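Local coordinates for integron gene cassette protein HFX_CASS3 (PDB 3FYN) that is of unknown function but belongs to the GNAT acetyltransferase family, so it may transfer an acetyl group from acetyl-CoA to a substrate not yet identified, at residues 90-103 / 129-141. Numbering follows the deposited sequence.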
loop_
_atom_site.group_PDB
_atom_site.type_symbol
_atom_site.label_atom_id
_atom_site.label_comp_id
_atom_site.label_asym_id
_atom_site.label_seq_id
_atom_site.Cartn_x
_atom_site.Cartn_y
_atom_site.Cartn_z
ATOM N N LEU A 90 6.636 -0.000 0.295
ATOM C CA LEU A 90 6.447 -1.053 -0.696
ATOM C C LEU A 90 5.400 -2.056 -0.246
ATOM O O LEU A 90 5.312 -2.382 0.935
ATOM C CB LEU A 90 7.770 -1.782 -0.935
ATOM C CG LEU A 90 8.887 -0.899 -1.493
ATOM C CD1 LEU A 90 10.214 -1.642 -1.514
ATOM C CD2 LEU A 90 8.521 -0.397 -2.882
ATOM N N GLY A 91 4.618 -2.552 -1.198
ATOM C CA GLY A 91 3.604 -3.549 -0.912
ATOM C C GLY A 91 3.266 -4.344 -2.156
ATOM O O GLY A 91 3.442 -3.874 -3.276
ATOM N N PHE A 92 2.788 -5.563 -1.971
ATOM C CA PHE A 92 2.420 -6.375 -3.117
ATOM C C PHE A 92 1.118 -5.913 -3.757
ATOM O O PHE A 92 0.222 -5.405 -3.079
ATOM C CB PHE A 92 2.301 -7.842 -2.731
ATOM C CG PHE A 92 2.459 -8.774 -3.892
ATOM C CD1 PHE A 92 3.717 -9.071 -4.381
ATOM C CD2 PHE A 92 1.352 -9.343 -4.504
ATOM C CE1 PHE A 92 3.878 -9.924 -5.453
ATOM C CE2 PHE A 92 1.506 -10.196 -5.581
ATOM C CZ PHE A 92 2.771 -10.485 -6.056
ATOM N N SER A 93 1.018 -6.120 -5.066
ATOM C CA SER A 93 -0.158 -5.737 -5.837
ATOM C C SER A 93 -0.554 -6.854 -6.798
ATOM O O SER A 93 0.210 -7.201 -7.701
ATOM C CB SER A 93 0.142 -4.465 -6.640
ATOM O OG SER A 93 -0.814 -4.254 -7.671
HETATM N N MSE A 94 -1.744 -7.417 -6.623
HETATM C CA MSE A 94 -2.209 -8.431 -7.561
HETATM C C MSE A 94 -2.479 -7.813 -8.928
HETATM O O MSE A 94 -2.329 -8.474 -9.959
HETATM C CB MSE A 94 -3.464 -9.129 -7.037
HETATM C CG MSE A 94 -3.233 -9.918 -5.758
HETATM SE SE MSE A 94 -2.048 -11.444 -5.928
HETATM C CE MSE A 94 -2.790 -12.248 -7.528
ATOM N N GLU A 95 -2.873 -6.543 -8.943
ATOM C CA GLU A 95 -3.160 -5.878 -10.208
ATOM C C GLU A 95 -1.934 -5.888 -11.118
ATOM O O GLU A 95 -2.054 -6.027 -12.335
ATOM C CB GLU A 95 -3.635 -4.441 -9.981
ATOM C CG GLU A 95 -3.889 -3.676 -11.276
ATOM C CD GLU A 95 -4.336 -2.246 -11.044
ATOM O OE1 GLU A 95 -4.344 -1.795 -9.878
ATOM O OE2 GLU A 95 -4.671 -1.566 -12.037
ATOM N N TYR A 96 -0.755 -5.751 -10.518
ATOM C CA TYR A 96 0.488 -5.699 -11.284
ATOM C C TYR A 96 1.317 -6.974 -11.185
ATOM O O TYR A 96 2.320 -7.121 -11.882
ATOM C CB TYR A 96 1.321 -4.478 -10.877
ATOM C CG TYR A 96 0.730 -3.197 -11.413
ATOM C CD1 TYR A 96 1.061 -2.735 -12.682
ATOM C CD2 TYR A 96 -0.196 -2.474 -10.667
ATOM C CE1 TYR A 96 0.502 -1.581 -13.186
ATOM C CE2 TYR A 96 -0.764 -1.318 -11.163
ATOM C CZ TYR A 96 -0.405 -0.870 -12.420
ATOM O OH TYR A 96 -0.963 0.279 -12.930
ATOM N N GLY A 97 0.889 -7.898 -10.332
ATOM C CA GLY A 97 1.629 -9.126 -10.119
ATOM C C GLY A 97 3.034 -8.865 -9.616
ATOM O O GLY A 97 3.985 -9.546 -9.990
ATOM N N GLY A 98 3.174 -7.864 -8.760
ATOM C CA GLY A 98 4.467 -7.544 -8.194
ATOM C C GLY A 98 4.342 -6.410 -7.200
ATOM O O GLY A 98 3.237 -6.038 -6.798
ATOM N N LEU A 99 5.477 -5.853 -6.801
ATOM C CA LEU A 99 5.467 -4.756 -5.846
ATOM C C LEU A 99 4.938 -3.469 -6.461
ATOM O O LEU A 99 5.195 -3.162 -7.624
ATOM C CB LEU A 99 6.871 -4.506 -5.300
ATOM C CG LEU A 99 7.460 -5.563 -4.365
ATOM C CD1 LEU A 99 8.844 -5.131 -3.927
ATOM C CD2 LEU A 99 6.554 -5.795 -3.160
ATOM N N ARG A 100 4.189 -2.719 -5.672
ATOM C CA ARG A 100 3.905 -1.340 -6.008
ATOM C C ARG A 100 4.448 -0.489 -4.881
ATOM O O ARG A 100 4.669 -0.976 -3.773
ATOM C CB ARG A 100 2.415 -1.099 -6.198
ATOM C CG ARG A 100 1.607 -1.251 -4.935
ATOM C CD ARG A 100 0.134 -1.073 -5.231
ATOM N NE ARG A 100 -0.673 -1.194 -4.027
ATOM C CZ ARG A 100 -1.983 -0.976 -3.988
ATOM N NH1 ARG A 100 -2.633 -0.637 -5.095
ATOM N NH2 ARG A 100 -2.642 -1.103 -2.846
ATOM N N GLY A 101 4.675 0.782 -5.168
ATOM C CA GLY A 101 5.226 1.675 -4.172
ATOM C C GLY A 101 4.299 2.830 -3.890
ATOM O O GLY A 101 3.448 3.175 -4.713
ATOM N N PHE A 102 4.460 3.415 -2.706
ATOM C CA PHE A 102 3.756 4.629 -2.334
ATOM C C PHE A 102 4.753 5.701 -1.939
ATOM O O PHE A 102 5.728 5.424 -1.222
ATOM C CB PHE A 102 2.857 4.362 -1.127
ATOM C CG PHE A 102 1.772 3.364 -1.391
ATOM C CD1 PHE A 102 0.485 3.783 -1.663
ATOM C CD2 PHE A 102 2.048 2.005 -1.384
ATOM C CE1 PHE A 102 -0.521 2.860 -1.910
ATOM C CE2 PHE A 102 1.050 1.079 -1.628
ATOM C CZ PHE A 102 -0.234 1.508 -1.895
ATOM N N VAL A 103 4.508 6.924 -2.401
ATOM C CA VAL A 103 5.163 8.084 -1.814
ATOM C C VAL A 103 4.395 8.341 -0.521
ATOM O O VAL A 103 3.362 9.010 -0.509
ATOM C CB VAL A 103 5.135 9.315 -2.743
ATOM C CG1 VAL A 103 5.867 10.483 -2.095
ATOM C CG2 VAL A 103 5.768 8.970 -4.089
ATOM N N CYS A 129 12.340 2.990 -7.672
ATOM C CA CYS A 129 11.316 1.994 -7.970
ATOM C C CYS A 129 11.683 1.151 -9.187
ATOM O O CYS A 129 11.611 -0.073 -9.141
ATOM C CB CYS A 129 9.964 2.667 -8.193
ATOM S SG CYS A 129 9.165 3.225 -6.673
ATOM N N CYS A 130 12.078 1.802 -10.278
ATOM C CA CYS A 130 12.429 1.061 -11.484
ATOM C C CYS A 130 13.605 0.128 -11.225
ATOM O O CYS A 130 13.620 -1.011 -11.693
ATOM C CB CYS A 130 12.731 2.012 -12.641
ATOM S SG CYS A 130 11.291 2.973 -13.200
ATOM N N ASP A 131 14.585 0.608 -10.468
ATOM C CA ASP A 131 15.740 -0.211 -10.115
ATOM C C ASP A 131 15.336 -1.445 -9.304
ATOM O O ASP A 131 16.000 -2.481 -9.360
ATOM C CB ASP A 131 16.779 0.612 -9.346
ATOM C CG ASP A 131 17.477 1.648 -10.217
ATOM O OD1 ASP A 131 17.414 1.551 -11.463
ATOM O OD2 ASP A 131 18.098 2.568 -9.647
ATOM N N LEU A 132 14.245 -1.326 -8.556
ATOM C CA LEU A 132 13.770 -2.407 -7.697
ATOM C C LEU A 132 12.740 -3.304 -8.381
ATOM O O LEU A 132 12.264 -4.271 -7.785
ATOM C CB LEU A 132 13.172 -1.829 -6.413
ATOM C CG LEU A 132 14.166 -1.175 -5.449
ATOM C CD1 LEU A 132 13.438 -0.424 -4.344
ATOM C CD2 LEU A 132 15.109 -2.221 -4.870
ATOM N N GLY A 133 12.394 -2.984 -9.624
ATOM C CA GLY A 133 11.377 -3.737 -10.337
ATOM C C GLY A 133 9.971 -3.469 -9.831
ATOM O O GLY A 133 9.058 -4.277 -10.048
ATOM N N VAL A 134 9.797 -2.336 -9.148
ATOM C CA VAL A 134 8.486 -1.904 -8.670
ATOM C C VAL A 134 7.607 -1.532 -9.865
ATOM O O VAL A 134 8.059 -0.855 -10.790
ATOM C CB VAL A 134 8.629 -0.727 -7.674
ATOM C CG1 VAL A 134 7.270 -0.160 -7.276
ATOM C CG2 VAL A 134 9.403 -1.184 -6.445
ATOM N N ARG A 135 6.356 -1.986 -9.848
ATOM C CA ARG A 135 5.519 -1.964 -11.046
ATOM C C ARG A 135 4.636 -0.728 -11.183
ATOM O O ARG A 135 4.099 -0.457 -12.259
ATOM C CB ARG A 135 4.642 -3.216 -11.098
ATOM C CG ARG A 135 5.381 -4.523 -10.836
ATOM C CD ARG A 135 6.324 -4.879 -11.974
ATOM N NE ARG A 135 6.177 -6.278 -12.374
ATOM C CZ ARG A 135 6.615 -7.318 -11.667
ATOM N NH1 ARG A 135 7.232 -7.127 -10.510
ATOM N NH2 ARG A 135 6.430 -8.554 -12.118
ATOM N N ALA A 136 4.469 0.009 -10.093
ATOM C CA ALA A 136 3.629 1.200 -10.092
ATOM C C ALA A 136 3.970 2.035 -8.867
ATOM O O ALA A 136 4.488 1.514 -7.881
ATOM C CB ALA A 136 2.142 0.819 -10.090
ATOM N N LEU A 137 3.702 3.332 -8.946
ATOM C CA LEU A 137 4.011 4.248 -7.854
ATOM C C LEU A 137 2.807 5.149 -7.633
ATOM O O LEU A 137 2.347 5.816 -8.561
ATOM C CB LEU A 137 5.258 5.079 -8.191
ATOM C CG LEU A 137 5.766 6.041 -7.111
ATOM C CD1 LEU A 137 6.063 5.292 -5.824
ATOM C CD2 LEU A 137 6.998 6.799 -7.596
ATOM N N LEU A 138 2.293 5.146 -6.405
ATOM C CA LEU A 138 1.073 5.868 -6.059
ATOM C C LEU A 138 1.351 6.922 -4.991
ATOM O O LEU A 138 2.364 6.863 -4.297
ATOM C CB LEU A 138 0.015 4.900 -5.516
ATOM C CG LEU A 138 -0.317 3.626 -6.301
ATOM C CD1 LEU A 138 -1.438 2.847 -5.609
ATOM C CD2 LEU A 138 -0.704 3.962 -7.717
ATOM N N VAL A 139 0.444 7.882 -4.858
ATOM C CA VAL A 139 0.524 8.849 -3.767
ATOM C C VAL A 139 -0.870 9.296 -3.360
ATOM O O VAL A 139 -1.727 9.528 -4.212
ATOM C CB VAL A 139 1.388 10.083 -4.134
ATOM C CG1 VAL A 139 0.793 10.835 -5.311
ATOM C CG2 VAL A 139 1.547 11.006 -2.933
ATOM N N GLU A 140 -1.093 9.387 -2.052
ATOM C CA GLU A 140 -2.331 9.930 -1.502
ATOM C C GLU A 140 -2.198 11.435 -1.358
ATOM O O GLU A 140 -1.171 11.927 -0.890
ATOM C CB GLU A 140 -2.613 9.343 -0.121
ATOM C CG GLU A 140 -2.990 7.879 -0.097
ATOM C CD GLU A 140 -3.341 7.406 1.304
ATOM O OE1 GLU A 140 -3.765 8.245 2.127
ATOM O OE2 GLU A 140 -3.194 6.199 1.582
ATOM N N THR A 141 -3.236 12.164 -1.752
ATOM C CA THR A 141 -3.246 13.615 -1.613
ATOM C C THR A 141 -4.601 14.105 -1.115
ATOM O O THR A 141 -5.538 13.320 -0.974
ATOM C CB THR A 141 -2.927 14.310 -2.942
ATOM O OG1 THR A 141 -3.810 13.819 -3.959
ATOM C CG2 THR A 141 -1.489 14.040 -3.352
HETATM O O HOH W 1 3.707 -5.605 -13.613
HETATM O O HOH W 2 7.974 -6.441 -8.110
HETATM O O HOH W 3 0.732 8.657 -0.116
#
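Y96 and R135 meet where the hairpin joining strands 81-93 and 98-108 overhangs the start of strand 136-140. The two side chains run alongside one another but head opposite ways, with Y96 CB 3.6 Å from R135 CB and the ring and guanidinium planes 61° apart. Bends at chi2 (-70°) and chi3 (-133°) fold the arginine back over G97 and G98, whose backbone lies across one guanidinium face; R135 NH1 comes within 3.6 Å of G98 CA. A water joins Y96 O to R135 NE, the latter bond weak. A136 sets its CB over a face of the Y96 ring, 3.9 Å from the centroid, a CH-pi contact.

Beyond this the strands run parallel. R135 N bonds almost straight to L99 O (2.8 Å), G101 pairs through both its N and its O, with A136 O and L138 N, and V103 N reaches L138 O at 2.9 Å. On one face of the sheet L138 lies alongside F102, with L138 CD1 3.8 Å from F102 CE1. L138 also touches R100, whose extended chain carries NH1 to a salt bridge with E140 of the second subunit. On the other, V134 CG1 and L137 CD1 close over G101, beside helix 117-131. Strand, helix and parallel strand form the beta-alpha-beta crossover of the GNAT fold, here with strand 136-140 continuing the sheet into the second subunit.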